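Local coordinates for alpha-fucosidase GH29 (Fusarium graminearum, PDB 4PSR), which hydrolyses alpha-L-fucosidic linkages as a GH29 glycosidase, probably releasing alpha-1,6-linked fucose from the glycans of glycoproteins, at residues 207-212 / 249-255. Residue numbers count along the deposited sequence, not the author numbering.
Sequences WFDKHR and RLEFLAY
A histidine lies flat against a phenylalanine between two nearly parallel helices: the rings of H211 (chi1 -90°, m) and F252 (chi1 t), both with CA-to-CB toward the other helix, stack face to face, centroids 4.1 Å apart and planes at 25°. Both segments are regular alpha-helix (phi/psi near -60°/-45°); the axes of 207-212 and 249-255 run in the same direction at 13°, 9.6 Å apart. No hydrogen bond crosses between them, and the contact is made largely by aromatic rings. In the register, F208 lies nearest F252, CA to CA 6.0 Å. W207 (t) completes an aromatic cluster with H211 and F252, bringing CZ3 to 3.6 Å from F252 CB and 3.9 Å from R249 CA. F208, also t, slides its ring edge along the facing backbone, CE1 3.5 Å from E251 O and CD1 3.6 Å from F252 N, and its CZ end is directed at the face of Y255 (t) in an offset edge-to-face pair, centroids 6.0 Å apart, planes at 88°. R212 lays CD over the same ring in a CH-pi contact, 4.0 Å from its centroid; Y255 OH is hydrogen-bonded to D216 OD2. Such parallel helices are characteristic of the outer layer of a TIM barrel: helices 200-218 and 246-263 precede strands 222-225 and 268-272, and the stack rests on I223 of the former strand, with F252 also touching T269 of the latter.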
loop_
_atom_site.group_PDB
_atom_site.type_symbol
_atom_site.label_atom_id
_atom_site.label_comp_id
_atom_site.label_asym_id
_atom_site.label_seq_id
_atom_site.Cartn_x
_atom_site.Cartn_y
_atom_site.Cartn_z
ATOM N N TRP A 207 -3.199 -21.349 -11.225
ATOM C CA TRP A 207 -2.828 -20.154 -10.447
ATOM C C TRP A 207 -1.360 -19.835 -10.661
ATOM O O TRP A 207 -0.972 -18.685 -10.933
ATOM C CB TRP A 207 -3.123 -20.391 -8.961
ATOM C CG TRP A 207 -2.720 -19.239 -8.068
ATOM C CD1 TRP A 207 -3.488 -18.168 -7.706
ATOM C CD2 TRP A 207 -1.453 -19.070 -7.426
ATOM N NE1 TRP A 207 -2.752 -17.322 -6.888
ATOM C CE2 TRP A 207 -1.501 -17.837 -6.713
ATOM C CE3 TRP A 207 -0.274 -19.821 -7.399
ATOM C CZ2 TRP A 207 -0.424 -17.376 -5.947
ATOM C CZ3 TRP A 207 0.797 -19.354 -6.655
ATOM C CH2 TRP A 207 0.716 -18.130 -5.937
ATOM N N PHE A 208 -0.529 -20.866 -10.544
ATOM C CA PHE A 208 0.898 -20.750 -10.776
ATOM C C PHE A 208 1.229 -20.440 -12.238
ATOM O O PHE A 208 2.023 -19.526 -12.523
ATOM C CB PHE A 208 1.658 -22.017 -10.348
ATOM C CG PHE A 208 3.085 -22.021 -10.790
ATOM C CD1 PHE A 208 4.062 -21.416 -10.024
ATOM C CD2 PHE A 208 3.460 -22.589 -11.988
ATOM C CE1 PHE A 208 5.388 -21.385 -10.445
ATOM C CE2 PHE A 208 4.774 -22.554 -12.399
ATOM C CZ PHE A 208 5.736 -21.948 -11.618
ATOM N N ASP A 209 0.598 -21.161 -13.162
ATOM C CA ASP A 209 0.918 -20.994 -14.583
ATOM C C ASP A 209 0.581 -19.570 -15.047
ATOM O O ASP A 209 1.283 -18.992 -15.874
ATOM C CB ASP A 209 0.166 -21.998 -15.453
ATOM C CG ASP A 209 0.684 -23.426 -15.305
ATOM O OD1 ASP A 209 1.794 -23.615 -14.791
ATOM O OD2 ASP A 209 -0.033 -24.339 -15.757
ATOM N N LYS A 210 -0.508 -18.997 -14.532
ATOM C CA LYS A 210 -0.865 -17.615 -14.848
ATOM C C LYS A 210 0.228 -16.650 -14.374
ATOM O O LYS A 210 0.685 -15.754 -15.127
ATOM C CB LYS A 210 -2.218 -17.259 -14.236
ATOM C CG LYS A 210 -3.407 -17.804 -14.997
ATOM C CD LYS A 210 -4.697 -17.673 -14.184
ATOM C CE LYS A 210 -5.931 -17.962 -15.020
ATOM N NZ LYS A 210 -7.148 -17.679 -14.210
ATOM N N HIS A 211 0.645 -16.776 -13.112
ATOM C CA HIS A 211 1.747 -15.958 -12.613
ATOM C C HIS A 211 3.017 -16.103 -13.446
ATOM O O HIS A 211 3.638 -15.112 -13.814
ATOM C CB HIS A 211 2.134 -16.349 -11.192
ATOM C CG HIS A 211 1.414 -15.630 -10.104
ATOM N ND1 HIS A 211 1.192 -14.269 -10.136
ATOM C CD2 HIS A 211 0.940 -16.070 -8.914
ATOM C CE1 HIS A 211 0.619 -13.901 -9.005
ATOM N NE2 HIS A 211 0.455 -14.975 -8.242
ATOM N N ARG A 212 3.404 -17.339 -13.726
ATOM C CA ARG A 212 4.635 -17.623 -14.453
ATOM C C ARG A 212 4.633 -16.992 -15.849
ATOM O O ARG A 212 5.610 -16.363 -16.270
ATOM C CB ARG A 212 4.843 -19.137 -14.559
ATOM C CG ARG A 212 5.904 -19.532 -15.578
ATOM C CD ARG A 212 6.403 -20.952 -15.394
ATOM N NE ARG A 212 5.309 -21.899 -15.530
ATOM C CZ ARG A 212 5.446 -23.218 -15.556
ATOM N NH1 ARG A 212 4.371 -23.979 -15.678
ATOM N NH2 ARG A 212 6.645 -23.771 -15.449
ATOM N N ARG A 249 2.153 -22.136 -4.126
ATOM C CA ARG A 249 2.625 -20.853 -3.585
ATOM C C ARG A 249 4.128 -20.783 -3.501
ATOM O O ARG A 249 4.741 -19.810 -3.922
ATOM C CB ARG A 249 1.983 -20.611 -2.224
ATOM C CG ARG A 249 0.540 -20.222 -2.308
ATOM C CD ARG A 249 -0.055 -19.997 -0.949
ATOM N NE ARG A 249 -0.560 -21.202 -0.288
ATOM C CZ ARG A 249 -0.297 -21.554 0.966
ATOM N NH1 ARG A 249 0.583 -20.925 1.716
ATOM N NH2 ARG A 249 -0.906 -22.623 1.468
ATOM N N LEU A 250 4.746 -21.844 -2.999
ATOM C CA LEU A 250 6.182 -21.895 -2.859
ATOM C C LEU A 250 6.878 -21.921 -4.223
ATOM O O LEU A 250 7.947 -21.329 -4.381
ATOM C CB LEU A 250 6.607 -23.120 -2.032
ATOM C CG LEU A 250 6.336 -22.966 -0.543
ATOM C CD1 LEU A 250 6.521 -24.319 0.139
ATOM C CD2 LEU A 250 7.305 -21.949 0.036
ATOM N N GLU A 251 6.269 -22.598 -5.201
ATOM C CA GLU A 251 6.852 -22.646 -6.540
ATOM C C GLU A 251 6.803 -21.246 -7.199
ATOM O O GLU A 251 7.737 -20.850 -7.884
ATOM C CB GLU A 251 6.123 -23.699 -7.381
ATOM C CG GLU A 251 6.537 -25.131 -6.989
ATOM C CD GLU A 251 5.648 -26.219 -7.544
ATOM O OE1 GLU A 251 4.671 -25.923 -8.242
ATOM O OE2 GLU A 251 5.940 -27.405 -7.261
ATOM N N PHE A 252 5.701 -20.522 -6.977
ATOM C CA PHE A 252 5.625 -19.124 -7.426
ATOM C C PHE A 252 6.737 -18.260 -6.822
ATOM O O PHE A 252 7.453 -17.542 -7.560
ATOM C CB PHE A 252 4.274 -18.486 -7.092
ATOM C CG PHE A 252 4.313 -16.988 -7.208
ATOM C CD1 PHE A 252 4.423 -16.360 -8.450
ATOM C CD2 PHE A 252 4.319 -16.200 -6.063
ATOM C CE1 PHE A 252 4.512 -14.968 -8.543
ATOM C CE2 PHE A 252 4.401 -14.811 -6.142
ATOM C CZ PHE A 252 4.502 -14.197 -7.380
ATOM N N LEU A 253 6.899 -18.301 -5.493
ATOM C CA LEU A 253 7.896 -17.478 -4.828
ATOM C C LEU A 253 9.293 -17.790 -5.367
ATOM O O LEU A 253 10.063 -16.886 -5.714
ATOM C CB LEU A 253 7.809 -17.679 -3.296
ATOM C CG LEU A 253 6.523 -17.185 -2.643
ATOM C CD1 LEU A 253 6.436 -17.640 -1.185
ATOM C CD2 LEU A 253 6.441 -15.640 -2.723
ATOM N N ALA A 254 9.642 -19.077 -5.412
ATOM C CA ALA A 254 10.961 -19.439 -5.929
ATOM C C ALA A 254 11.158 -19.017 -7.392
ATOM O O ALA A 254 12.208 -18.486 -7.750
ATOM C CB ALA A 254 11.234 -20.949 -5.759
ATOM N N TYR A 255 10.128 -19.224 -8.224
ATOM C CA TYR A 255 10.238 -18.862 -9.637
ATOM C C TYR A 255 10.460 -17.367 -9.837
ATOM O O TYR A 255 11.379 -16.948 -10.532
ATOM C CB TYR A 255 9.026 -19.344 -10.415
ATOM C CG TYR A 255 9.178 -19.286 -11.913
ATOM C CD1 TYR A 255 9.584 -20.402 -12.628
ATOM C CD2 TYR A 255 8.908 -18.127 -12.626
ATOM C CE1 TYR A 255 9.717 -20.374 -13.995
ATOM C CE2 TYR A 255 9.023 -18.093 -14.004
ATOM C CZ TYR A 255 9.440 -19.236 -14.677
ATOM O OH TYR A 255 9.568 -19.239 -16.053
#